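Long-range contact in putative peptide ABC-transport system periplasmic peptide-binding protein (Campylobacter jejuni, PDB 4OEV), which binds nickel(II) outside the cytoplasm, here together with oxalate, as the solute-binding component of an ABC-type importer: residues 276-289 and 454-466. Residues are numbered along the deposited sequence; the frame is centred on the assembly and turned at random.
Sequences LHDYAFVANHPLER and FIFLAYLDFALVY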
loop_
_atom_site.group_PDB
_atom_site.type_symbol
_atom_site.label_atom_id
_atom_site.label_comp_id
_atom_site.label_asym_id
_atom_site.label_seq_id
_atom_site.Cartn_x
_atom_site.Cartn_y
_atom_site.Cartn_z
ATOM N N LEU A 276 -11.217 5.832 -17.053
ATOM C CA LEU A 276 -11.529 5.174 -15.799
ATOM C C LEU A 276 -12.994 5.109 -15.538
ATOM O O LEU A 276 -13.403 4.579 -14.503
ATOM C CB LEU A 276 -10.848 5.877 -14.644
ATOM C CG LEU A 276 -9.412 5.391 -14.574
ATOM C CD1 LEU A 276 -8.594 6.323 -13.741
ATOM C CD2 LEU A 276 -9.419 3.990 -13.988
ATOM N N HIS A 277 -13.768 5.702 -16.443
ATOM C CA HIS A 277 -15.223 5.548 -16.459
ATOM C C HIS A 277 -15.840 5.862 -15.115
ATOM O O HIS A 277 -16.734 5.150 -14.658
ATOM C CB HIS A 277 -15.614 4.131 -16.878
ATOM C CG HIS A 277 -14.971 3.673 -18.152
ATOM N ND1 HIS A 277 -15.174 4.310 -19.359
ATOM C CD2 HIS A 277 -14.152 2.626 -18.411
ATOM C CE1 HIS A 277 -14.495 3.682 -20.306
ATOM N NE2 HIS A 277 -13.868 2.656 -19.756
ATOM N N ASP A 278 -15.309 6.885 -14.461
ATOM C CA ASP A 278 -15.794 7.311 -13.144
ATOM C C ASP A 278 -15.755 6.183 -12.059
ATOM O O ASP A 278 -16.562 6.146 -11.121
ATOM C CB ASP A 278 -17.203 7.912 -13.310
ATOM C CG ASP A 278 -17.193 9.176 -14.203
ATOM O OD1 ASP A 278 -16.296 10.035 -14.002
ATOM O OD2 ASP A 278 -18.053 9.298 -15.117
ATOM N N TYR A 279 -14.822 5.248 -12.242
ATOM C CA TYR A 279 -14.371 4.346 -11.187
ATOM C C TYR A 279 -13.149 4.970 -10.525
ATOM O O TYR A 279 -12.250 4.273 -10.024
ATOM C CB TYR A 279 -14.032 2.982 -11.758
ATOM C CG TYR A 279 -14.900 1.883 -11.210
ATOM C CD1 TYR A 279 -14.449 1.094 -10.155
ATOM C CD2 TYR A 279 -16.163 1.632 -11.734
ATOM C CE1 TYR A 279 -15.232 0.077 -9.627
ATOM C CE2 TYR A 279 -16.966 0.601 -11.215
ATOM C CZ TYR A 279 -16.486 -0.168 -10.151
ATOM O OH TYR A 279 -17.246 -1.190 -9.615
ATOM N N ALA A 280 -13.109 6.300 -10.530
ATOM C CA ALA A 280 -11.928 7.033 -10.053
ATOM C C ALA A 280 -12.262 8.505 -9.816
ATOM O O ALA A 280 -13.284 8.994 -10.302
ATOM C CB ALA A 280 -10.794 6.897 -11.048
ATOM N N PHE A 281 -11.410 9.209 -9.078
ATOM C CA PHE A 281 -11.551 10.650 -9.003
ATOM C C PHE A 281 -10.155 11.254 -9.172
ATOM O O PHE A 281 -9.139 10.585 -8.918
ATOM C CB PHE A 281 -12.287 11.130 -7.711
ATOM C CG PHE A 281 -11.479 11.099 -6.405
ATOM C CD1 PHE A 281 -10.565 12.117 -6.081
ATOM C CD2 PHE A 281 -11.752 10.123 -5.418
ATOM C CE1 PHE A 281 -9.864 12.094 -4.846
ATOM C CE2 PHE A 281 -11.081 10.095 -4.185
ATOM C CZ PHE A 281 -10.137 11.071 -3.892
ATOM N N VAL A 282 -10.112 12.474 -9.706
ATOM C CA VAL A 282 -8.827 13.145 -9.954
ATOM C C VAL A 282 -8.038 13.299 -8.646
ATOM O O VAL A 282 -8.609 13.741 -7.646
ATOM C CB VAL A 282 -9.011 14.519 -10.591
ATOM C CG1 VAL A 282 -7.623 15.197 -10.768
ATOM C CG2 VAL A 282 -9.771 14.391 -11.939
ATOM N N ALA A 283 -6.749 12.920 -8.668
ATOM C CA ALA A 283 -5.828 13.075 -7.558
ATOM C C ALA A 283 -4.893 14.278 -7.747
ATOM O O ALA A 283 -4.463 14.588 -8.861
ATOM C CB ALA A 283 -4.982 11.797 -7.365
ATOM N N ASN A 284 -4.544 14.900 -6.630
ATOM C CA ASN A 284 -3.626 16.036 -6.585
ATOM C C ASN A 284 -2.589 15.865 -5.498
ATOM O O ASN A 284 -1.506 16.421 -5.573
ATOM C CB ASN A 284 -4.419 17.332 -6.349
ATOM C CG ASN A 284 -5.038 17.849 -7.615
ATOM O OD1 ASN A 284 -4.326 18.055 -8.608
ATOM N ND2 ASN A 284 -6.368 18.066 -7.598
ATOM N N HIS A 285 -2.917 15.095 -4.473
ATOM C CA HIS A 285 -1.922 14.849 -3.418
ATOM C C HIS A 285 -2.233 13.511 -2.702
ATOM O O HIS A 285 -3.228 12.873 -3.027
ATOM C CB HIS A 285 -1.861 16.051 -2.461
ATOM C CG HIS A 285 -2.980 16.132 -1.462
ATOM N ND1 HIS A 285 -3.138 15.229 -0.429
ATOM C CD2 HIS A 285 -3.936 17.075 -1.281
ATOM C CE1 HIS A 285 -4.169 15.580 0.307
ATOM N NE2 HIS A 285 -4.671 16.700 -0.182
ATOM N N PRO A 286 -1.358 13.054 -1.778
ATOM C CA PRO A 286 -1.467 11.624 -1.429
ATOM C C PRO A 286 -2.329 11.327 -0.197
ATOM O O PRO A 286 -2.409 10.159 0.249
ATOM C CB PRO A 286 -0.022 11.240 -1.168
ATOM C CG PRO A 286 0.564 12.472 -0.567
ATOM C CD PRO A 286 -0.184 13.665 -1.138
ATOM N N LEU A 287 -3.037 12.334 0.295
ATOM C CA LEU A 287 -3.815 12.144 1.515
ATOM C C LEU A 287 -5.271 12.583 1.388
ATOM O O LEU A 287 -5.871 13.021 2.378
ATOM C CB LEU A 287 -3.133 12.897 2.676
ATOM C CG LEU A 287 -1.794 12.355 3.160
ATOM C CD1 LEU A 287 -1.158 13.319 4.116
ATOM C CD2 LEU A 287 -1.978 11.004 3.847
ATOM N N GLU A 288 -5.863 12.428 0.191
ATOM C CA GLU A 288 -7.210 12.976 -0.092
ATOM C C GLU A 288 -8.387 12.114 0.405
ATOM O O GLU A 288 -9.574 12.477 0.231
ATOM C CB GLU A 288 -7.347 13.221 -1.594
ATOM C CG GLU A 288 -6.356 14.309 -2.054
ATOM C CD GLU A 288 -6.628 14.793 -3.460
ATOM O OE1 GLU A 288 -5.821 14.438 -4.361
ATOM O OE2 GLU A 288 -7.636 15.499 -3.650
ATOM N N ARG A 289 -8.060 10.985 1.019
ATOM C CA ARG A 289 -9.072 10.199 1.714
ATOM C C ARG A 289 -8.756 10.116 3.209
ATOM O O ARG A 289 -9.403 9.351 3.948
ATOM C CB ARG A 289 -9.181 8.790 1.130
ATOM C CG ARG A 289 -9.958 8.748 -0.191
ATOM C CD ARG A 289 -10.857 7.526 -0.225
ATOM N NE ARG A 289 -11.417 7.354 -1.560
ATOM C CZ ARG A 289 -12.648 7.716 -1.905
ATOM N NH1 ARG A 289 -13.463 8.238 -0.992
ATOM N NH2 ARG A 289 -13.073 7.533 -3.158
ATOM N N PHE A 454 5.807 13.963 -8.097
ATOM C CA PHE A 454 4.956 13.149 -8.991
ATOM C C PHE A 454 4.177 14.010 -9.986
ATOM O O PHE A 454 4.076 15.244 -9.846
ATOM C CB PHE A 454 3.885 12.315 -8.245
ATOM C CG PHE A 454 4.391 11.247 -7.251
ATOM C CD1 PHE A 454 5.730 10.802 -7.166
ATOM C CD2 PHE A 454 3.441 10.606 -6.440
ATOM C CE1 PHE A 454 6.112 9.838 -6.204
ATOM C CE2 PHE A 454 3.815 9.634 -5.484
ATOM C CZ PHE A 454 5.142 9.236 -5.385
ATOM N N ILE A 455 3.531 13.338 -10.941
ATOM C CA ILE A 455 2.254 13.856 -11.456
ATOM C C ILE A 455 1.145 12.997 -10.828
ATOM O O ILE A 455 1.073 11.785 -11.138
ATOM C CB ILE A 455 2.083 13.767 -12.958
ATOM C CG1 ILE A 455 3.205 14.534 -13.675
ATOM C CG2 ILE A 455 0.741 14.326 -13.310
ATOM C CD1 ILE A 455 3.113 14.426 -15.194
ATOM N N PHE A 456 0.361 13.554 -9.900
ATOM C CA PHE A 456 -0.739 12.752 -9.317
ATOM C C PHE A 456 -1.844 12.646 -10.363
ATOM O O PHE A 456 -2.153 13.628 -11.017
ATOM C CB PHE A 456 -1.284 13.357 -8.049
ATOM C CG PHE A 456 -0.430 13.107 -6.853
ATOM C CD1 PHE A 456 -0.758 12.075 -5.967
ATOM C CD2 PHE A 456 0.672 13.876 -6.598
ATOM C CE1 PHE A 456 -0.002 11.825 -4.833
ATOM C CE2 PHE A 456 1.474 13.608 -5.424
ATOM C CZ PHE A 456 1.103 12.590 -4.566
ATOM N N LEU A 457 -2.450 11.478 -10.499
ATOM C CA LEU A 457 -3.431 11.301 -11.581
ATOM C C LEU A 457 -4.815 11.006 -11.019
ATOM O O LEU A 457 -5.727 11.812 -11.195
ATOM C CB LEU A 457 -2.963 10.193 -12.516
ATOM C CG LEU A 457 -1.649 10.555 -13.221
ATOM C CD1 LEU A 457 -1.019 9.293 -13.859
ATOM C CD2 LEU A 457 -1.943 11.599 -14.313
ATOM N N ALA A 458 -4.995 9.880 -10.314
ATOM C CA ALA A 458 -6.339 9.550 -9.879
ATOM C C ALA A 458 -6.369 8.599 -8.659
ATOM O O ALA A 458 -5.491 7.754 -8.509
ATOM C CB ALA A 458 -7.121 8.921 -11.013
ATOM N N TYR A 459 -7.398 8.752 -7.839
ATOM C CA TYR A 459 -7.745 7.782 -6.792
ATOM C C TYR A 459 -8.707 6.742 -7.381
ATOM O O TYR A 459 -9.586 7.098 -8.146
ATOM C CB TYR A 459 -8.398 8.477 -5.608
ATOM C CG TYR A 459 -7.394 9.124 -4.662
ATOM C CD1 TYR A 459 -6.988 8.484 -3.498
ATOM C CD2 TYR A 459 -6.900 10.394 -4.909
ATOM C CE1 TYR A 459 -6.082 9.089 -2.604
ATOM C CE2 TYR A 459 -5.976 11.005 -4.035
ATOM C CZ TYR A 459 -5.584 10.357 -2.887
ATOM O OH TYR A 459 -4.682 10.960 -2.030
ATOM N N LEU A 460 -8.489 5.466 -7.068
ATOM C CA LEU A 460 -9.247 4.372 -7.673
ATOM C C LEU A 460 -10.340 3.763 -6.783
ATOM O O LEU A 460 -10.170 3.636 -5.549
ATOM C CB LEU A 460 -8.282 3.262 -8.069
ATOM C CG LEU A 460 -7.083 3.648 -8.880
ATOM C CD1 LEU A 460 -6.286 2.383 -9.125
ATOM C CD2 LEU A 460 -7.549 4.276 -10.245
ATOM N N ASP A 461 -11.469 3.407 -7.397
ATOM C CA ASP A 461 -12.357 2.428 -6.783
ATOM C C ASP A 461 -11.919 1.065 -7.269
ATOM O O ASP A 461 -11.274 0.936 -8.312
ATOM C CB ASP A 461 -13.821 2.629 -7.144
ATOM C CG ASP A 461 -14.462 3.713 -6.367
ATOM O OD1 ASP A 461 -13.771 4.303 -5.523
ATOM O OD2 ASP A 461 -15.672 3.951 -6.577
ATOM N N PHE A 462 -12.305 0.036 -6.532
ATOM C CA PHE A 462 -11.975 -1.310 -6.953
ATOM C C PHE A 462 -13.247 -2.078 -7.180
ATOM O O PHE A 462 -14.254 -1.844 -6.513
ATOM C CB PHE A 462 -11.078 -2.013 -5.921
ATOM C CG PHE A 462 -9.643 -1.592 -6.022
ATOM C CD1 PHE A 462 -8.796 -2.223 -6.919
ATOM C CD2 PHE A 462 -9.153 -0.571 -5.238
ATOM C CE1 PHE A 462 -7.465 -1.824 -7.074
ATOM C CE2 PHE A 462 -7.803 -0.157 -5.382
ATOM C CZ PHE A 462 -6.970 -0.790 -6.282
ATOM N N ALA A 463 -13.188 -2.994 -8.138
ATOM C CA ALA A 463 -14.320 -3.853 -8.416
ATOM C C ALA A 463 -13.991 -5.268 -7.962
ATOM O O ALA A 463 -13.159 -5.945 -8.572
ATOM C CB ALA A 463 -14.684 -3.815 -9.948
ATOM N N LEU A 464 -14.627 -5.702 -6.871
ATOM C CA LEU A 464 -14.506 -7.085 -6.444
ATOM C C LEU A 464 -15.500 -7.929 -7.201
ATOM O O LEU A 464 -16.729 -7.820 -7.004
ATOM C CB LEU A 464 -14.718 -7.230 -4.918
ATOM C CG LEU A 464 -14.763 -8.671 -4.389
ATOM C CD1 LEU A 464 -13.596 -9.514 -4.888
ATOM C CD2 LEU A 464 -14.794 -8.631 -2.838
ATOM N N VAL A 465 -14.993 -8.796 -8.059
ATOM C CA VAL A 465 -15.928 -9.617 -8.820
ATOM C C VAL A 465 -16.001 -11.015 -8.238
ATOM O O VAL A 465 -14.980 -11.679 -8.069
ATOM C CB VAL A 465 -15.571 -9.732 -10.289
ATOM C CG1 VAL A 465 -16.616 -10.578 -10.979
ATOM C CG2 VAL A 465 -15.479 -8.347 -10.931
ATOM N N TYR A 466 -17.192 -11.479 -7.939
ATOM C CA TYR A 466 -17.250 -12.735 -7.188
ATOM C C TYR A 466 -18.343 -13.697 -7.666
ATOM O O TYR A 466 -19.485 -13.318 -7.969
ATOM C CB TYR A 466 -17.416 -12.434 -5.667
ATOM C CG TYR A 466 -18.704 -11.679 -5.358
ATOM C CD1 TYR A 466 -18.747 -10.279 -5.421
ATOM C CD2 TYR A 466 -19.872 -12.357 -5.062
ATOM C CE1 TYR A 466 -19.936 -9.597 -5.197
ATOM C CE2 TYR A 466 -21.064 -11.677 -4.819
ATOM C CZ TYR A 466 -21.068 -10.294 -4.881
ATOM O OH TYR A 466 -22.239 -9.621 -4.655
HETATM O O HOH W 1 -11.821 5.204 -4.177
#
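Y459 lays its ring beside that of F281, the two planes only 11° apart but offset, with little ring-on-ring overlap; what sits over the F281 face is Y459 CB, 3.6 Å from the ring centroid. F281 reaches this place because CG stands between its backbone N and carbonyl carbon (chi1 76°), and R289 NE comes in at the edge of the F281 ring, whose CE2 lies over one face of the guanidinium. Further out, the Y459 hydroxyl donates to H285 O at 2.6 Å, in the carbonyl plane and on a lone pair, while E288 N donates to it almost straight (2.9 Å, 172°), so two bonds to the 285-288 backbone hold the phenol oxygen. The E288 carboxylate stands perpendicular to the Y459 ring, with OE1 at the ring edge and accepting from N284 N and H285 N. Strand 280-282 is an edge strand here, paired antiparallel with the long strand 454-467 in the curled sheet of this periplasmic binding protein; F281 and Y459 form the hydrogen-bonded pair, and a classic beta bulge at L457 and A458, opposite R242, interrupts the long strand. Beyond the bulge, H285 CA makes a CH-pi contact over the centre of the F456 ring, 3.8 Å from its centroid, and P286 CB meets CE1. At the other end, a water accepts from R289 NH2 and sits close to D461 OD1 and L460 O, whereas D461 OD2 is salt-bridged to K237 and R235.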